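Local coordinates for tight junction protein ZO-3 (Homo sapiens, PDB 3KFV) that scaffolds tight junctions, linking claudins, occludin and other transmembrane proteins to the actin cytoskeleton, here represented by its SH3 and guanylate kinase-like domains, at residues 51-56 / 60-65; 157-162 / 170-175. All blocks are in the same frame, centred on the assembly; numbering follows the deposited sequence.

Interaction 1: residues 51-56 / 60-65; sequences AVRMGR and EQERGI
Arg53 and Glu62 meet through two bends: the arginine leaves its strand with CG anti to the backbone N (chi1 176°) and folds at chi3, while Glu62 turns at chi2 (82°). These kinks bring Arg53 NH1 to 2.7 Å from Glu62 OE1 in a salt bridge whose hydrogen bond is weak, the guanidinium and carboxylate planes standing 52° apart. Arg53 NH2 reaches away to a weak bond with the carbonyl of Gly22. On the other face, Val52 CG1 rests 3.5 Å from Glu60 CB. Val52 CG2 lies 3.8 Å from Arg63 CG. Glu60 thus lends its aliphatic part to the valine and hands its polar end, OE2, to His30 of strand 28-33. Between these two layers of side chains the backbones pair antiparallel. Ala51 and Gly64 bond reciprocally, each N to the other's O at 3.0 Å; farther along, Arg53 N binds Glu62 O at 3.1 Å and Arg53 O receives Gln61 N at 2.9 Å. Between the Val52–Arg63 and Met54–Glu60 pairs, both non-hydrogen-bonded, the register slips by one residue. The result is a beta hairpin with a beta bulge, a twisted antiparallel ladder within the SH3 domain of this MAGUK protein.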
loop_
_atom_site.group_PDB
_atom_site.type_symbol
_atom_site.label_atom_id
_atom_site.label_comp_id
_atom_site.label_asym_id
_atom_site.label_seq_id
_atom_site.Cartn_x
_atom_site.Cartn_y
_atom_site.Cartn_z
ATOM N N ALA A 51 2.952 23.965 -2.974
ATOM C CA ALA A 51 2.743 22.678 -2.318
ATOM C C ALA A 51 4.002 21.821 -2.259
ATOM O O ALA A 51 4.976 22.080 -2.958
ATOM C CB ALA A 51 1.625 21.918 -3.013
ATOM N N VAL A 52 3.962 20.793 -1.420
ATOM C CA VAL A 52 5.074 19.861 -1.280
ATOM C C VAL A 52 4.536 18.434 -1.308
ATOM O O VAL A 52 3.523 18.141 -0.677
ATOM C CB VAL A 52 5.819 20.089 0.045
ATOM C CG1 VAL A 52 7.057 19.212 0.118
ATOM C CG2 VAL A 52 6.185 21.556 0.201
ATOM N N ARG A 53 5.197 17.545 -2.044
ATOM C CA ARG A 53 4.716 16.172 -2.130
ATOM C C ARG A 53 5.016 15.386 -0.859
ATOM O O ARG A 53 6.011 15.631 -0.176
ATOM C CB ARG A 53 5.273 15.438 -3.352
ATOM C CG ARG A 53 4.848 13.970 -3.397
ATOM C CD ARG A 53 5.262 13.276 -4.680
ATOM N NE ARG A 53 4.832 14.020 -5.860
ATOM C CZ ARG A 53 5.658 14.479 -6.794
ATOM N NH1 ARG A 53 6.963 14.254 -6.695
ATOM N NH2 ARG A 53 5.177 15.153 -7.833
HETATM N N MSE A 54 4.140 14.438 -0.549
HETATM C CA MSE A 54 4.278 13.624 0.643
HETATM C C MSE A 54 4.491 12.173 0.238
HETATM O O MSE A 54 3.641 11.581 -0.432
HETATM C CB MSE A 54 3.020 13.749 1.499
HETATM C CG MSE A 54 2.717 15.169 1.949
HETATM SE SE MSE A 54 3.820 15.773 3.462
HETATM C CE MSE A 54 3.312 14.429 4.793
ATOM N N GLY A 55 5.629 11.607 0.631
ATOM C CA GLY A 55 5.931 10.223 0.317
ATOM C C GLY A 55 5.345 9.284 1.352
ATOM O O GLY A 55 4.786 9.737 2.352
ATOM N N ARG A 56 5.466 7.978 1.112
ATOM C CA ARG A 56 5.030 6.966 2.076
ATOM C C ARG A 56 5.700 7.192 3.433
ATOM O O ARG A 56 5.215 6.728 4.466
ATOM C CB ARG A 56 5.346 5.555 1.563
ATOM N N GLU A 60 8.216 15.349 3.763
ATOM C CA GLU A 60 8.133 16.252 2.617
ATOM C C GLU A 60 9.202 15.938 1.572
ATOM O O GLU A 60 10.358 15.670 1.909
ATOM C CB GLU A 60 8.240 17.715 3.066
ATOM C CG GLU A 60 7.183 18.125 4.085
ATOM C CD GLU A 60 7.010 19.634 4.202
ATOM O OE1 GLU A 60 7.725 20.387 3.504
ATOM O OE2 GLU A 60 6.148 20.069 4.996
ATOM N N GLN A 61 8.803 15.966 0.304
ATOM C CA GLN A 61 9.720 15.696 -0.797
ATOM C C GLN A 61 9.819 16.889 -1.752
ATOM O O GLN A 61 10.105 18.005 -1.318
ATOM C CB GLN A 61 9.315 14.409 -1.522
ATOM C CG GLN A 61 9.264 13.205 -0.586
ATOM C CD GLN A 61 9.096 11.882 -1.310
ATOM O OE1 GLN A 61 8.629 11.835 -2.452
ATOM N NE2 GLN A 61 9.475 10.793 -0.644
ATOM N N GLU A 62 9.586 16.663 -3.041
ATOM C CA GLU A 62 9.720 17.733 -4.033
ATOM C C GLU A 62 8.802 18.922 -3.747
ATOM O O GLU A 62 7.588 18.763 -3.610
ATOM C CB GLU A 62 9.455 17.213 -5.450
ATOM C CG GLU A 62 10.360 16.072 -5.879
ATOM C CD GLU A 62 9.887 14.724 -5.361
ATOM O OE1 GLU A 62 8.815 14.668 -4.711
ATOM O OE2 GLU A 62 10.591 13.719 -5.614
ATOM N N ARG A 63 9.391 20.112 -3.665
ATOM C CA ARG A 63 8.631 21.342 -3.490
ATOM C C ARG A 63 8.303 21.933 -4.859
ATOM O O ARG A 63 9.069 21.766 -5.807
ATOM C CB ARG A 63 9.436 22.339 -2.659
ATOM C CG ARG A 63 8.608 23.427 -1.996
ATOM C CD ARG A 63 9.443 24.201 -0.984
ATOM N NE ARG A 63 10.405 25.081 -1.641
ATOM C CZ ARG A 63 10.315 26.408 -1.663
ATOM N NH1 ARG A 63 9.310 27.021 -1.046
ATOM N NH2 ARG A 63 11.237 27.125 -2.294
ATOM N N GLY A 64 7.167 22.615 -4.975
ATOM C CA GLY A 64 6.780 23.187 -6.253
ATOM C C GLY A 64 5.392 23.797 -6.304
ATOM O O GLY A 64 4.812 24.143 -5.279
ATOM N N ILE A 65 4.864 23.926 -7.516
ATOM C CA ILE A 65 3.571 24.562 -7.746
ATOM C C ILE A 65 2.524 23.542 -8.188
ATOM O O ILE A 65 2.848 22.578 -8.877
ATOM C CB ILE A 65 3.691 25.664 -8.828
ATOM C CG1 ILE A 65 4.462 26.866 -8.283
ATOM C CG2 ILE A 65 2.319 26.108 -9.310
ATOM C CD1 ILE A 65 3.711 27.618 -7.205
#

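Interaction 2: residues 157-162 / 170-175; sequences IAMQKL and FEIAET
Segment 157-162, part of helix 155-165, and segment 170-175, which begins as the short strand 170-172, draw together at two points along their backbones: CA of Met159 lies 6.9 Å from CA of Ile172, and CA of Leu162 lies 6.6 Å from CA of Phe170. Within the helix Lys161 N bonds Ile157 O and Leu162 N bonds Ala158 O, and it is side chains that reach the strand. Met159, modelled as selenomethionine, runs out extended and then bends at chi3 (73°), which turns its methyl CE toward Ile172, 3.4 Å from CG2 and close to CG1 as well. Ile172 CD1 lies 3.9 Å from Met159 CB. One turn on, Leu162 CB makes a CH-pi contact 4.3 Å from the Phe170 ring centroid, 16° off the normal. Leu162 CD2 lies over the same face, 4.1 Å from Phe170 CZ. Leu202 of the adjoining parallel strand 200-203 touches Met159, Leu162 and Phe170, and the Phe170 ring also meets that of His200. Leu162 also touches Tyr280 and Lys284 of helix 278-290, while Ala158 touches Trp279 of that helix, so helix 155-165 meets both the edge strand 170-172 and helix 278-290 in the guanylate kinase-like domain.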
loop_
_atom_site.group_PDB
_atom_site.type_symbol
_atom_site.label_atom_id
_atom_site.label_comp_id
_atom_site.label_asym_id
_atom_site.label_seq_id
_atom_site.Cartn_x
_atom_site.Cartn_y
_atom_site.Cartn_z
ATOM N N ILE A 157 3.690 -19.088 4.408
ATOM C CA ILE A 157 4.177 -19.484 5.725
ATOM C C ILE A 157 3.828 -18.446 6.783
ATOM O O ILE A 157 3.318 -18.783 7.856
ATOM C CB ILE A 157 5.700 -19.691 5.712
ATOM C CG1 ILE A 157 6.059 -20.908 4.853
ATOM C CG2 ILE A 157 6.229 -19.839 7.130
ATOM C CD1 ILE A 157 7.499 -20.923 4.383
ATOM N N ALA A 158 4.105 -17.182 6.473
ATOM C CA ALA A 158 3.823 -16.083 7.391
ATOM C C ALA A 158 2.346 -16.013 7.765
ATOM O O ALA A 158 2.006 -15.863 8.933
ATOM C CB ALA A 158 4.282 -14.765 6.791
HETATM N N MSE A 159 1.473 -16.132 6.772
HETATM C CA MSE A 159 0.032 -16.021 6.996
HETATM C C MSE A 159 -0.555 -17.188 7.800
HETATM O O MSE A 159 -1.493 -17.001 8.579
HETATM C CB MSE A 159 -0.712 -15.865 5.666
HETATM C CG MSE A 159 -0.461 -14.537 4.967
HETATM SE SE MSE A 159 -1.222 -14.479 3.154
HETATM C CE MSE A 159 -3.103 -14.339 3.623
ATOM N N GLN A 160 -0.009 -18.385 7.606
ATOM C CA GLN A 160 -0.482 -19.551 8.339
ATOM C C GLN A 160 -0.090 -19.439 9.805
ATOM O O GLN A 160 -0.906 -19.668 10.694
ATOM C CB GLN A 160 0.070 -20.846 7.736
ATOM N N LYS A 161 1.163 -19.071 10.050
ATOM C CA LYS A 161 1.660 -18.945 11.414
ATOM C C LYS A 161 0.911 -17.878 12.208
ATOM O O LYS A 161 0.676 -18.039 13.410
ATOM C CB LYS A 161 3.163 -18.657 11.425
ATOM C CG LYS A 161 4.035 -19.860 11.104
ATOM C CD LYS A 161 5.399 -19.736 11.773
ATOM C CE LYS A 161 6.209 -21.018 11.631
ATOM N NZ LYS A 161 5.455 -22.202 12.129
ATOM N N LEU A 162 0.535 -16.792 11.535
ATOM C CA LEU A 162 -0.173 -15.695 12.192
ATOM C C LEU A 162 -1.562 -16.095 12.669
ATOM O O LEU A 162 -1.934 -15.841 13.817
ATOM C CB LEU A 162 -0.287 -14.491 11.262
ATOM C CG LEU A 162 0.981 -13.663 11.107
ATOM C CD1 LEU A 162 0.787 -12.602 10.036
ATOM C CD2 LEU A 162 1.379 -13.051 12.441
ATOM N N PHE A 170 -6.306 -12.270 13.380
ATOM C CA PHE A 170 -5.918 -12.479 11.993
ATOM C C PHE A 170 -6.842 -13.468 11.308
ATOM O O PHE A 170 -7.243 -14.468 11.893
ATOM C CB PHE A 170 -4.483 -13.007 11.905
ATOM C CG PHE A 170 -3.441 -12.031 12.368
ATOM C CD1 PHE A 170 -2.996 -11.023 11.530
ATOM C CD2 PHE A 170 -2.895 -12.128 13.636
ATOM C CE1 PHE A 170 -2.029 -10.124 11.953
ATOM C CE2 PHE A 170 -1.929 -11.238 14.063
ATOM C CZ PHE A 170 -1.494 -10.234 13.220
ATOM N N GLU A 171 -7.175 -13.176 10.059
ATOM C CA GLU A 171 -7.852 -14.130 9.203
ATOM C C GLU A 171 -7.312 -13.942 7.802
ATOM O O GLU A 171 -7.119 -12.815 7.361
ATOM C CB GLU A 171 -9.366 -13.918 9.214
ATOM C CG GLU A 171 -10.105 -14.936 8.359
ATOM C CD GLU A 171 -11.618 -14.804 8.429
ATOM O OE1 GLU A 171 -12.286 -15.138 7.421
ATOM O OE2 GLU A 171 -12.136 -14.375 9.488
ATOM N N ILE A 172 -7.054 -15.042 7.106
ATOM C CA ILE A 172 -6.630 -14.956 5.717
ATOM C C ILE A 172 -7.808 -14.565 4.830
ATOM O O ILE A 172 -8.865 -15.191 4.880
ATOM C CB ILE A 172 -6.034 -16.281 5.225
ATOM C CG1 ILE A 172 -4.687 -16.529 5.893
ATOM C CG2 ILE A 172 -5.872 -16.262 3.719
ATOM C CD1 ILE A 172 -4.074 -17.850 5.537
ATOM N N ALA A 173 -7.625 -13.519 4.031
ATOM C CA ALA A 173 -8.634 -13.109 3.063
ATOM C C ALA A 173 -8.700 -14.140 1.939
ATOM O O ALA A 173 -7.694 -14.423 1.290
ATOM C CB ALA A 173 -8.299 -11.739 2.505
ATOM N N GLU A 174 -9.884 -14.703 1.710
ATOM C CA GLU A 174 -10.047 -15.762 0.709
ATOM C C GLU A 174 -10.134 -15.239 -0.733
ATOM O O GLU A 174 -11.043 -14.476 -1.064
ATOM C CB GLU A 174 -11.278 -16.616 1.034
ATOM N N THR A 175 -9.194 -15.662 -1.582
ATOM C CA THR A 175 -9.169 -15.254 -2.993
ATOM C C THR A 175 -9.319 -16.439 -3.960
ATOM O O THR A 175 -8.862 -17.551 -3.680
ATOM C CB THR A 175 -7.878 -14.473 -3.351
ATOM O OG1 THR A 175 -6.788 -15.385 -3.553
ATOM C CG2 THR A 175 -7.519 -13.493 -2.242
#

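Overall arrangement
The same chain illustrates how the chemistry of a contact follows its place in the fold. Interaction 1 pairs neighbouring strands of the antiparallel sheet, so main-chain bonds carry it, supplemented by a charged pair; it is partly buried, with exposed residues along the outermost strand 60-66. Interaction 2 lays a helix against the edge strand of the parallel sheet, is largely buried, and depends on apolar and aromatic side chains. They share no element: one belongs to the SH3 domain, the other to the guanylate kinase-like domain, on opposite sides of the chain's centre. Their centres are 36 Å apart and their nearest atoms about 20 Å.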